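Local coordinates for protein 3,4-dihydroxybenzoate decarboxylase (Enterobacter cloacae, PDB 5NY5) that catalyses the prenylated-flavin-dependent decarboxylation of 3,4-dihydroxybenzoate and, in the reverse direction, the regioselective para-carboxylation of catechols, at residues 14-17 with 21-24; 3-6 with 10-13; 394-399 with 437-442; 355-358 with 364-367; 370-375 with 379-384. All coordinates share one frame; numbering follows the deposited sequence.

Contacts 1 and 2 share helix 8-16, with centres 11 Å apart; contact 2 is a surface contact, contact 1 partly buried. Contact 2 meets the first turns of that helix through a serine and a water, contact 1 its last turn through apolar carbons and an amide set obliquely beside a tyrosine ring. The other three are buried and belong to the C-terminal domain. Contacts 3 and 4 touch as neighbours in one sheet, K396 N lying 2.7 Å from F364 O; contact 4 is backbone-bonded hairpin, contact 3 a salt bridge at a subunit interface. Contact 5 follows contact 4 in sequence, joining the sheet to helix 380-391 by weak apolar touches and a lysine-glutamine crossing.

Contact 1 (14-17 with 21-24); sequences LLQR and HYIE
The apolar part of this contact centres on L15, which meets Y22 through their CB atoms at 3.9 Å. Its two methyl branches turn to H21 instead: CD1 lies 3.8 Å from the carbonyl O of H21, and CD2 is 4.1 Å from H21 CB, the two side chains crossing at about a right angle. An amide also meets a ring. With Y22 CG anti to the backbone N (chi1 178°), its ring lies alongside the extended Q16 chain, both pointing the same way: Q16 CG is 3.9 Å from Y22 CD2 and Q16 NE2 3.8 Å from Y22 CE2. The amide plane stands 89° to the ring, and NE2 comes in obliquely. In the fold this is a helix-turn-strand unit: helix 8-16 ends, and strand 22-25 leaves as an outermost strand of a four-stranded mixed sheet, bonded to A57 and M59 of strand 57-60. No hydrogen bond joins 14-17 to 21-24; within the strand, Y22 OH donates to E24 OE2 at 2.8 Å, in the ring plane and on the anti lone pair. E24 OE1 is held by N61, and H21 ND1 by R81 of helix 79-84.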
# COMPACT_ATOMS: atom_id res chain seq x y z
N LEU A 14 -42.08 -33.24 17.62
CA LEU A 14 -40.99 -32.96 18.55
C LEU A 14 -40.91 -31.48 18.87
O LEU A 14 -40.65 -31.10 20.01
CB LEU A 14 -39.67 -33.46 17.98
CG LEU A 14 -38.42 -33.13 18.80
CD1 LEU A 14 -38.55 -33.67 20.21
CD2 LEU A 14 -37.17 -33.67 18.13
N LEU A 15 -41.13 -30.62 17.87
CA LEU A 15 -41.09 -29.18 18.11
C LEU A 15 -42.20 -28.75 19.06
O LEU A 15 -42.00 -27.83 19.87
CB LEU A 15 -41.19 -28.42 16.80
CG LEU A 15 -40.08 -28.66 15.77
CD1 LEU A 15 -40.22 -27.70 14.61
CD2 LEU A 15 -38.71 -28.53 16.42
N GLN A 16 -43.36 -29.39 18.99
CA GLN A 16 -44.46 -29.01 19.86
C GLN A 16 -44.14 -29.29 21.32
O GLN A 16 -44.69 -28.63 22.21
CB GLN A 16 -45.74 -29.73 19.43
CG GLN A 16 -46.32 -29.19 18.13
CD GLN A 16 -47.37 -30.10 17.52
OE1 GLN A 16 -47.27 -31.32 17.61
NE2 GLN A 16 -48.38 -29.50 16.91
N ARG A 17 -43.26 -30.25 21.59
CA ARG A 17 -42.82 -30.51 22.96
C ARG A 17 -41.81 -29.49 23.45
O ARG A 17 -41.40 -29.55 24.61
CB ARG A 17 -42.24 -31.92 23.07
CG ARG A 17 -43.23 -33.02 22.70
CD ARG A 17 -42.84 -34.38 23.31
NE ARG A 17 -41.68 -34.98 22.67
CZ ARG A 17 -41.73 -35.73 21.57
NH1 ARG A 17 -42.89 -35.96 20.97
NH2 ARG A 17 -40.62 -36.24 21.06
N HIS A 21 -40.80 -23.09 19.07
CA HIS A 21 -40.25 -23.53 17.80
C HIS A 21 -41.30 -23.83 16.74
O HIS A 21 -40.94 -24.08 15.59
CB HIS A 21 -39.37 -24.76 18.00
CG HIS A 21 -38.02 -24.45 18.56
ND1 HIS A 21 -36.99 -23.95 17.80
CD2 HIS A 21 -37.53 -24.56 19.82
CE1 HIS A 21 -35.93 -23.77 18.55
NE2 HIS A 21 -36.23 -24.13 19.79
N TYR A 22 -42.59 -23.81 17.09
CA TYR A 22 -43.63 -24.14 16.12
C TYR A 22 -44.93 -23.47 16.53
O TYR A 22 -45.32 -23.53 17.70
CB TYR A 22 -43.83 -25.65 16.01
CG TYR A 22 -44.93 -26.06 15.05
CD1 TYR A 22 -44.68 -26.20 13.70
CD2 TYR A 22 -46.22 -26.31 15.51
CE1 TYR A 22 -45.68 -26.57 12.82
CE2 TYR A 22 -47.22 -26.68 14.65
CZ TYR A 22 -46.95 -26.81 13.30
OH TYR A 22 -47.95 -27.18 12.44
N ILE A 23 -45.59 -22.83 15.57
CA ILE A 23 -46.91 -22.24 15.76
C ILE A 23 -47.76 -22.56 14.54
O ILE A 23 -47.25 -22.93 13.48
CB ILE A 23 -46.87 -20.72 15.99
CG1 ILE A 23 -46.42 -20.00 14.72
CG2 ILE A 23 -45.98 -20.36 17.16
CD1 ILE A 23 -46.57 -18.50 14.77
N GLU A 24 -49.07 -22.41 14.70
CA GLU A 24 -50.01 -22.49 13.60
C GLU A 24 -50.90 -21.25 13.62
O GLU A 24 -51.00 -20.56 14.64
CB GLU A 24 -50.89 -23.75 13.68
CG GLU A 24 -50.13 -25.05 13.57
CD GLU A 24 -51.06 -26.26 13.60
OE1 GLU A 24 -52.28 -26.06 13.76
OE2 GLU A 24 -50.56 -27.39 13.46

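Contact 2 (3-6 with 10-13); sequences NPIN and SAIA
S10 and N6 meet through the serine hydroxyl, which accepts the backbone N-H of N6: N6 N to S10 OG is 3.1 Å, with an N-H...O angle of 166°. In the model OG lies between the backbone N and the carbonyl carbon of S10 (chi1 35°), facing N6 N. The position of OG is less certain than the bond length suggests, because it is modelled too close to an atom elsewhere. S10 CB packs 3.7 Å from P4 O.

I5 supplies the apolar half. Its CG1 lies beside the backbone N and opposite the carbonyl carbon (chi1 -60°), and the extended second torsion carries CD1 along the helix to within 4.0 Å of A11 CA. The other branch, CG2, is 4.1 Å from A11 CB. The isoleucine therefore lies against A11 with both branches.

Water 1 bridges the two backbones where 3-6 and 10-13 begin, donating to N3 O at 3.3 Å and to S10 O at 3.2 Å. D7 OD1 accepts from S10 N, a side chain taking up a backbone N-H of the first turn, as is common at helix N-termini; here the leading residues of the chain fold back against the start of helix 8-16.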
# COMPACT_ATOMS: atom_id res chain seq x y z
N ASN A 3 -42.42 -41.64 18.80
CA ASN A 3 -41.34 -40.93 19.47
C ASN A 3 -40.10 -40.66 18.59
O ASN A 3 -39.52 -39.58 18.68
CB ASN A 3 -40.92 -41.67 20.74
CG ASN A 3 -40.41 -40.74 21.82
OD1 ASN A 3 -40.88 -39.61 21.96
ND2 ASN A 3 -39.43 -41.20 22.59
N PRO A 4 -39.68 -41.62 17.76
CA PRO A 4 -38.60 -41.33 16.82
C PRO A 4 -39.12 -40.49 15.65
O PRO A 4 -40.32 -40.35 15.44
CB PRO A 4 -38.15 -42.71 16.35
CG PRO A 4 -39.36 -43.53 16.45
CD PRO A 4 -40.05 -43.05 17.70
N ILE A 5 -38.17 -39.94 14.90
CA ILE A 5 -38.48 -39.09 13.75
C ILE A 5 -38.22 -39.88 12.48
O ILE A 5 -37.14 -40.47 12.32
CB ILE A 5 -37.66 -37.79 13.77
CG1 ILE A 5 -37.97 -36.99 15.03
CG2 ILE A 5 -37.96 -36.96 12.54
CD1 ILE A 5 -37.36 -35.61 15.03
N ASN A 6 -39.20 -39.90 11.58
CA ASN A 6 -39.01 -40.51 10.27
C ASN A 6 -39.70 -39.74 9.15
O ASN A 6 -39.66 -40.20 8.01
CB ASN A 6 -39.49 -41.97 10.27
CG ASN A 6 -40.95 -42.12 10.68
OD1 ASN A 6 -41.72 -41.16 10.66
ND2 ASN A 6 -41.33 -43.33 11.04
N SER A 10 -43.61 -36.24 12.22
CA SER A 10 -43.00 -36.64 13.48
C SER A 10 -41.99 -35.60 13.96
O SER A 10 -41.74 -35.50 15.16
CB SER A 10 -42.33 -38.01 13.34
OG SER A 10 -41.79 -38.19 12.05
N ALA A 11 -41.43 -34.81 13.04
CA ALA A 11 -40.54 -33.73 13.45
C ALA A 11 -41.32 -32.57 14.06
O ALA A 11 -40.90 -32.00 15.07
CB ALA A 11 -39.71 -33.25 12.26
N ILE A 12 -42.45 -32.22 13.46
CA ILE A 12 -43.31 -31.18 14.03
C ILE A 12 -43.76 -31.57 15.43
O ILE A 12 -43.86 -30.72 16.32
CB ILE A 12 -44.51 -30.92 13.10
CG1 ILE A 12 -44.02 -30.36 11.76
CG2 ILE A 12 -45.50 -29.97 13.75
CD1 ILE A 12 -45.13 -30.13 10.76
N ALA A 13 -44.01 -32.86 15.65
CA ALA A 13 -44.43 -33.33 16.96
C ALA A 13 -43.35 -33.08 18.01
O ALA A 13 -43.65 -32.75 19.16
CB ALA A 13 -44.80 -34.81 16.90
O HOH W 1 -41.50 -37.04 17.98

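Contact 3 (394-399 with 437-442); sequences ELKNII and QLDPSQ
K396 NZ reaches two acceptors of 437-442: D439 OD2 at 2.7 Å, a salt bridge, and S441 OG at 2.8 Å. NZ also donates to T418 O and M421 O of the second subunit. The ammonium approaches OD2 from the side of the other carboxylate oxygen, on the syn lone pair. A fully extended lysine chain, with CG anti to the backbone N (chi1 -174°), spans the gap, and the lysine and aspartate side chains cross at about a right angle. Behind this first shell the acceptors hold one another. D439 OD1 takes S441 N at 2.9 Å, an Asx turn, and S441 OG at 2.8 Å. Both donors come from the same face of the carboxylate, 42° and 36° out of its plane. The Asx turn lies within a type I beta turn from D439 to Q442, closed by Q442 N to D439 O at 3.1 Å, in the loop between strands 427-434 and 455-462 of the C-terminal domain. Q442 slides past the lysine in the opposite direction, NE2 4.0 Å from K396 CD; its bond to D439 OD2 is weak, whereas OE1 accepts from H436 N. Further out, Q422 NE2 of the second subunit bonds to S441 OG.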
# COMPACT_ATOMS: atom_id res chain seq x y z
N GLU A 394 -16.25 -20.05 -2.51
CA GLU A 394 -17.27 -19.01 -2.53
C GLU A 394 -17.23 -18.13 -1.29
O GLU A 394 -18.03 -17.19 -1.20
CB GLU A 394 -18.65 -19.64 -2.71
CG GLU A 394 -18.89 -20.15 -4.12
CD GLU A 394 -20.06 -21.10 -4.21
OE1 GLU A 394 -20.52 -21.59 -3.16
OE2 GLU A 394 -20.52 -21.37 -5.34
N LEU A 395 -16.34 -18.41 -0.35
CA LEU A 395 -16.11 -17.49 0.76
C LEU A 395 -15.50 -16.19 0.25
O LEU A 395 -14.75 -16.17 -0.72
CB LEU A 395 -15.18 -18.13 1.79
CG LEU A 395 -15.82 -19.04 2.83
CD1 LEU A 395 -14.76 -19.90 3.48
CD2 LEU A 395 -16.54 -18.20 3.87
N LYS A 396 -15.83 -15.10 0.93
CA LYS A 396 -15.29 -13.79 0.61
C LYS A 396 -14.39 -13.24 1.71
O LYS A 396 -13.27 -12.81 1.43
CB LYS A 396 -16.43 -12.80 0.32
CG LYS A 396 -15.95 -11.44 -0.16
CD LYS A 396 -17.12 -10.58 -0.56
CE LYS A 396 -16.68 -9.19 -0.98
NZ LYS A 396 -17.85 -8.32 -1.25
N ASN A 397 -14.85 -13.25 2.96
CA ASN A 397 -14.08 -12.70 4.06
C ASN A 397 -13.94 -13.73 5.17
O ASN A 397 -14.81 -14.58 5.36
CB ASN A 397 -14.72 -11.42 4.60
CG ASN A 397 -14.72 -10.30 3.58
OD1 ASN A 397 -13.76 -10.13 2.84
ND2 ASN A 397 -15.80 -9.54 3.55
N ILE A 398 -12.84 -13.63 5.90
CA ILE A 398 -12.56 -14.47 7.06
C ILE A 398 -12.26 -13.56 8.24
O ILE A 398 -11.55 -12.56 8.10
CB ILE A 398 -11.38 -15.43 6.80
CG1 ILE A 398 -11.68 -16.35 5.62
CG2 ILE A 398 -11.07 -16.23 8.05
CD1 ILE A 398 -12.86 -17.25 5.84
N ILE A 399 -12.80 -13.90 9.40
CA ILE A 399 -12.45 -13.25 10.65
C ILE A 399 -11.90 -14.30 11.60
O ILE A 399 -12.53 -15.33 11.82
CB ILE A 399 -13.66 -12.52 11.27
CG1 ILE A 399 -14.12 -11.40 10.34
CG2 ILE A 399 -13.29 -11.96 12.63
CD1 ILE A 399 -15.35 -10.68 10.81
N GLN A 437 -21.12 -15.12 -8.14
CA GLN A 437 -21.79 -14.18 -9.03
C GLN A 437 -22.87 -13.37 -8.33
O GLN A 437 -23.20 -12.27 -8.79
CB GLN A 437 -22.41 -14.93 -10.21
CG GLN A 437 -21.40 -15.58 -11.13
CD GLN A 437 -21.00 -14.68 -12.28
OE1 GLN A 437 -21.66 -13.68 -12.56
NE2 GLN A 437 -19.91 -15.03 -12.96
N LEU A 438 -23.44 -13.88 -7.24
CA LEU A 438 -24.58 -13.22 -6.61
C LEU A 438 -24.18 -12.14 -5.62
O LEU A 438 -25.06 -11.45 -5.09
CB LEU A 438 -25.47 -14.26 -5.92
CG LEU A 438 -26.29 -15.09 -6.90
CD1 LEU A 438 -27.14 -16.11 -6.18
CD2 LEU A 438 -27.15 -14.19 -7.77
N ASP A 439 -22.89 -11.97 -5.35
CA ASP A 439 -22.43 -10.78 -4.64
C ASP A 439 -22.41 -9.61 -5.61
O ASP A 439 -21.64 -9.63 -6.58
CB ASP A 439 -21.04 -11.01 -4.06
CG ASP A 439 -20.54 -9.83 -3.22
OD1 ASP A 439 -21.10 -8.72 -3.30
OD2 ASP A 439 -19.55 -10.01 -2.48
N PRO A 440 -23.24 -8.58 -5.41
CA PRO A 440 -23.29 -7.48 -6.38
C PRO A 440 -22.04 -6.63 -6.40
O PRO A 440 -21.79 -5.96 -7.41
CB PRO A 440 -24.52 -6.67 -5.94
CG PRO A 440 -25.24 -7.54 -4.96
CD PRO A 440 -24.20 -8.39 -4.32
N SER A 441 -21.25 -6.62 -5.33
CA SER A 441 -20.01 -5.87 -5.31
C SER A 441 -18.88 -6.57 -6.06
O SER A 441 -17.82 -5.97 -6.25
CB SER A 441 -19.58 -5.59 -3.87
OG SER A 441 -19.15 -6.78 -3.23
N GLN A 442 -19.07 -7.82 -6.48
CA GLN A 442 -18.07 -8.54 -7.25
C GLN A 442 -18.21 -8.20 -8.74
O GLN A 442 -18.52 -9.03 -9.59
CB GLN A 442 -18.19 -10.04 -7.01
CG GLN A 442 -17.96 -10.41 -5.56
CD GLN A 442 -17.72 -11.89 -5.34
OE1 GLN A 442 -17.47 -12.63 -6.29
NE2 GLN A 442 -17.78 -12.32 -4.09

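Contact 4 (355-358 with 364-367); sequences YAHT and FLGI
H357 and L365 lie side by side and point the same way, H357 CB resting 3.8 Å from L365 CG. The imidazole continues past the leucine towards I367, which it meets at its rim: I367 CG1 lies near the ring plane, 4.1 Å from H357 CD2. Y355 takes a different course. Its CB faces I367 CB at 4.1 Å, but with CG anti to the backbone N (chi1 178°) the ring leads away from I367 and lies forward along its own chain, over H357. One face of the phenol is covered at its centre by H357 CA, 3.5 Å above the plane, while Y355 CE2 stands over one face of the imidazole, towards the rim. The phenol oxygen is used as well, as an acceptor for T358 N.

The backbones pair beneath these side chains. Y355 and I367 form an antiparallel hydrogen-bonded pair, with Y355 N to I367 O and I367 N to Y355 O both 2.9 Å. Beyond it, H357 N to L365 O is 3.0 Å but bent, at 135°; A356, between the two bonded residues, is the centre of an inverse gamma turn. Water 2 bridges there, donating to H357 O and L365 O.

The imidazole is held further by A359 N at ND1 and S410 OG at NE2. Together 351-356 and 365-370 make a beta hairpin, the first being an outermost strand of the sheet and the second bordered by strand 397-401. Helix 324-346 packs on Y355 and A356, and helix 410-419 places I413 against H357 and I367.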
# COMPACT_ATOMS: atom_id res chain seq x y z
N TYR A 355 -17.92 -20.80 12.14
CA TYR A 355 -19.29 -20.36 11.91
C TYR A 355 -19.38 -19.78 10.51
O TYR A 355 -18.68 -18.82 10.18
CB TYR A 355 -19.72 -19.32 12.95
CG TYR A 355 -21.12 -18.76 12.78
CD1 TYR A 355 -22.10 -19.46 12.09
CD2 TYR A 355 -21.46 -17.53 13.31
CE1 TYR A 355 -23.37 -18.95 11.93
CE2 TYR A 355 -22.73 -17.01 13.16
CZ TYR A 355 -23.68 -17.72 12.47
OH TYR A 355 -24.94 -17.21 12.31
N ALA A 356 -20.23 -20.38 9.67
CA ALA A 356 -20.57 -19.80 8.38
C ALA A 356 -21.65 -18.76 8.64
O ALA A 356 -22.85 -19.05 8.59
CB ALA A 356 -21.03 -20.88 7.40
N HIS A 357 -21.21 -17.54 8.92
CA HIS A 357 -22.08 -16.52 9.50
C HIS A 357 -23.32 -16.30 8.65
O HIS A 357 -23.27 -16.32 7.42
CB HIS A 357 -21.31 -15.21 9.66
CG HIS A 357 -21.93 -14.28 10.66
ND1 HIS A 357 -23.13 -13.65 10.44
CD2 HIS A 357 -21.50 -13.87 11.88
CE1 HIS A 357 -23.42 -12.89 11.48
NE2 HIS A 357 -22.45 -13.01 12.37
N THR A 358 -24.45 -16.09 9.33
CA THR A 358 -25.72 -15.90 8.65
C THR A 358 -25.76 -14.62 7.84
O THR A 358 -26.58 -14.50 6.92
CB THR A 358 -26.87 -15.93 9.66
OG1 THR A 358 -28.12 -15.80 8.98
CG2 THR A 358 -26.73 -14.79 10.66
N PHE A 364 -20.66 -16.66 2.36
CA PHE A 364 -19.73 -15.58 2.05
C PHE A 364 -18.80 -15.22 3.20
O PHE A 364 -17.66 -14.82 2.96
CB PHE A 364 -20.49 -14.33 1.61
CG PHE A 364 -21.14 -14.45 0.27
CD1 PHE A 364 -20.92 -15.56 -0.53
CD2 PHE A 364 -21.98 -13.45 -0.20
CE1 PHE A 364 -21.52 -15.67 -1.77
CE2 PHE A 364 -22.58 -13.55 -1.44
CZ PHE A 364 -22.35 -14.66 -2.23
N LEU A 365 -19.25 -15.34 4.45
CA LEU A 365 -18.48 -14.90 5.61
C LEU A 365 -18.17 -16.09 6.51
O LEU A 365 -19.08 -16.81 6.92
CB LEU A 365 -19.24 -13.82 6.39
CG LEU A 365 -18.60 -13.33 7.69
CD1 LEU A 365 -17.16 -12.93 7.47
CD2 LEU A 365 -19.39 -12.17 8.26
N GLY A 366 -16.89 -16.27 6.81
CA GLY A 366 -16.47 -17.34 7.69
C GLY A 366 -15.79 -16.83 8.95
O GLY A 366 -14.88 -16.00 8.88
N ILE A 367 -16.23 -17.33 10.10
CA ILE A 367 -15.67 -16.96 11.39
C ILE A 367 -14.93 -18.17 11.93
O ILE A 367 -15.50 -19.26 12.04
CB ILE A 367 -16.76 -16.50 12.37
CG1 ILE A 367 -17.81 -15.66 11.65
CG2 ILE A 367 -16.15 -15.74 13.54
CD1 ILE A 367 -17.29 -14.37 11.08
O HOH W 2 -21.37 -16.98 5.80

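Contact 5 (370-375 with 379-384); sequences VKKRQP and GRQGQA
Q381 reaches from the first turn of helix 380-391 to V370 and K372. This helix is the connection of a beta-alpha-beta crossover, between the parallel neighbouring strands 365-370 and 397-401; its Q383 NE2 bonds L389 O of the third subunit. At the base, Q381 CB touches V370 CG2 at 4.4 Å, a loose apolar contact. One turn along, A384 CB meets the other branch, V370 CG1, at 4.5 Å, so the valine presents both methyls to the helix.

Beyond CB, CG of the glutamine sits between the backbone N and the carbonyl carbon (chi1 68°), and a bend at chi2 (-91°) folds the amide back towards the start of the helix. There the glutamine crosses the tip of K372 at an oblique angle, CD 3.7 Å from K372 CE. OE1 is 3.5 Å from the same CE, and it accepts from G379 N at 2.8 Å, a bond bent to 135° with the donor tilted from the carbonyl plane.

The other end of the amide carries the opposite polarity. NE2 donates to E378 OE2 and D462 OD1. K372 NZ is salt-bridged to E378 OE1 and also bonds V465 O and T464 OG1, so both donors converge on E378. Q381 NE2 and K372 NZ are 3.3 Å apart, two donors with no hydrogen bond between them.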
# COMPACT_ATOMS: atom_id res chain seq x y z
N VAL A 370 -9.79 -20.00 16.88
CA VAL A 370 -8.56 -20.76 17.06
C VAL A 370 -8.06 -20.54 18.48
O VAL A 370 -8.48 -19.61 19.18
CB VAL A 370 -7.48 -20.38 16.04
CG1 VAL A 370 -7.97 -20.63 14.63
CG2 VAL A 370 -7.07 -18.93 16.22
N LYS A 371 -7.15 -21.41 18.90
CA LYS A 371 -6.53 -21.33 20.22
C LYS A 371 -5.03 -21.48 20.06
O LYS A 371 -4.55 -22.57 19.72
CB LYS A 371 -7.09 -22.40 21.16
CG LYS A 371 -6.49 -22.38 22.56
CD LYS A 371 -7.04 -23.52 23.40
CE LYS A 371 -6.48 -23.49 24.82
NZ LYS A 371 -6.88 -24.69 25.59
N LYS A 372 -4.29 -20.41 20.29
CA LYS A 372 -2.84 -20.47 20.27
C LYS A 372 -2.35 -21.10 21.57
O LYS A 372 -2.55 -20.54 22.65
CB LYS A 372 -2.24 -19.09 20.06
CG LYS A 372 -2.55 -18.50 18.69
CD LYS A 372 -2.07 -17.06 18.58
CE LYS A 372 -2.55 -16.43 17.29
NZ LYS A 372 -2.29 -14.97 17.28
N ARG A 373 -1.73 -22.27 21.46
CA ARG A 373 -1.31 -23.04 22.62
C ARG A 373 0.18 -22.93 22.89
O ARG A 373 0.62 -23.22 24.01
CB ARG A 373 -1.67 -24.51 22.42
CG ARG A 373 -3.06 -24.71 21.85
CD ARG A 373 -3.13 -25.94 20.95
NE ARG A 373 -2.36 -25.76 19.72
CZ ARG A 373 -2.26 -26.68 18.76
NH1 ARG A 373 -2.89 -27.84 18.89
NH2 ARG A 373 -1.54 -26.43 17.68
N GLN A 374 0.96 -22.50 21.91
CA GLN A 374 2.41 -22.47 22.01
C GLN A 374 2.92 -21.39 21.08
O GLN A 374 2.18 -20.93 20.20
CB GLN A 374 3.01 -23.84 21.64
CG GLN A 374 2.33 -24.51 20.46
CD GLN A 374 2.82 -25.91 20.23
OE1 GLN A 374 3.88 -26.30 20.74
NE2 GLN A 374 2.06 -26.69 19.48
N PRO A 375 4.17 -20.94 21.25
CA PRO A 375 4.70 -19.90 20.35
C PRO A 375 4.61 -20.25 18.88
O PRO A 375 4.35 -19.37 18.05
CB PRO A 375 6.16 -19.76 20.81
CG PRO A 375 6.14 -20.18 22.23
CD PRO A 375 5.13 -21.28 22.32
N GLY A 379 1.22 -17.25 13.67
CA GLY A 379 1.38 -17.41 12.25
C GLY A 379 0.52 -18.50 11.65
O GLY A 379 0.31 -18.50 10.43
N ARG A 380 0.00 -19.41 12.47
CA ARG A 380 -0.88 -20.44 11.95
C ARG A 380 -2.31 -19.96 11.80
O ARG A 380 -3.09 -20.62 11.10
CB ARG A 380 -0.82 -21.68 12.85
CG ARG A 380 0.58 -22.26 12.98
CD ARG A 380 0.56 -23.74 13.32
NE ARG A 380 1.89 -24.34 13.19
CZ ARG A 380 2.66 -24.72 14.20
NH1 ARG A 380 2.23 -24.60 15.45
NH2 ARG A 380 3.85 -25.24 13.97
N GLN A 381 -2.68 -18.83 12.41
CA GLN A 381 -4.04 -18.33 12.25
C GLN A 381 -4.30 -17.91 10.80
O GLN A 381 -5.38 -18.15 10.27
CB GLN A 381 -4.31 -17.17 13.21
CG GLN A 381 -3.54 -15.89 12.94
CD GLN A 381 -2.22 -15.84 13.68
OE1 GLN A 381 -1.59 -16.87 13.93
NE2 GLN A 381 -1.81 -14.64 14.06
N GLY A 382 -3.30 -17.30 10.16
CA GLY A 382 -3.43 -17.02 8.74
C GLY A 382 -3.42 -18.27 7.90
O GLY A 382 -4.09 -18.34 6.87
N GLN A 383 -2.66 -19.29 8.32
CA GLN A 383 -2.73 -20.58 7.65
C GLN A 383 -4.13 -21.15 7.71
O GLN A 383 -4.64 -21.68 6.72
CB GLN A 383 -1.72 -21.55 8.27
CG GLN A 383 -1.62 -22.88 7.55
CD GLN A 383 -1.10 -22.74 6.13
OE1 GLN A 383 -0.28 -21.87 5.84
NE2 GLN A 383 -1.58 -23.60 5.24
N ALA A 384 -4.79 -21.03 8.87
CA ALA A 384 -6.16 -21.51 8.99
C ALA A 384 -7.10 -20.77 8.06
O ALA A 384 -8.02 -21.37 7.48
CB ALA A 384 -6.63 -21.38 10.44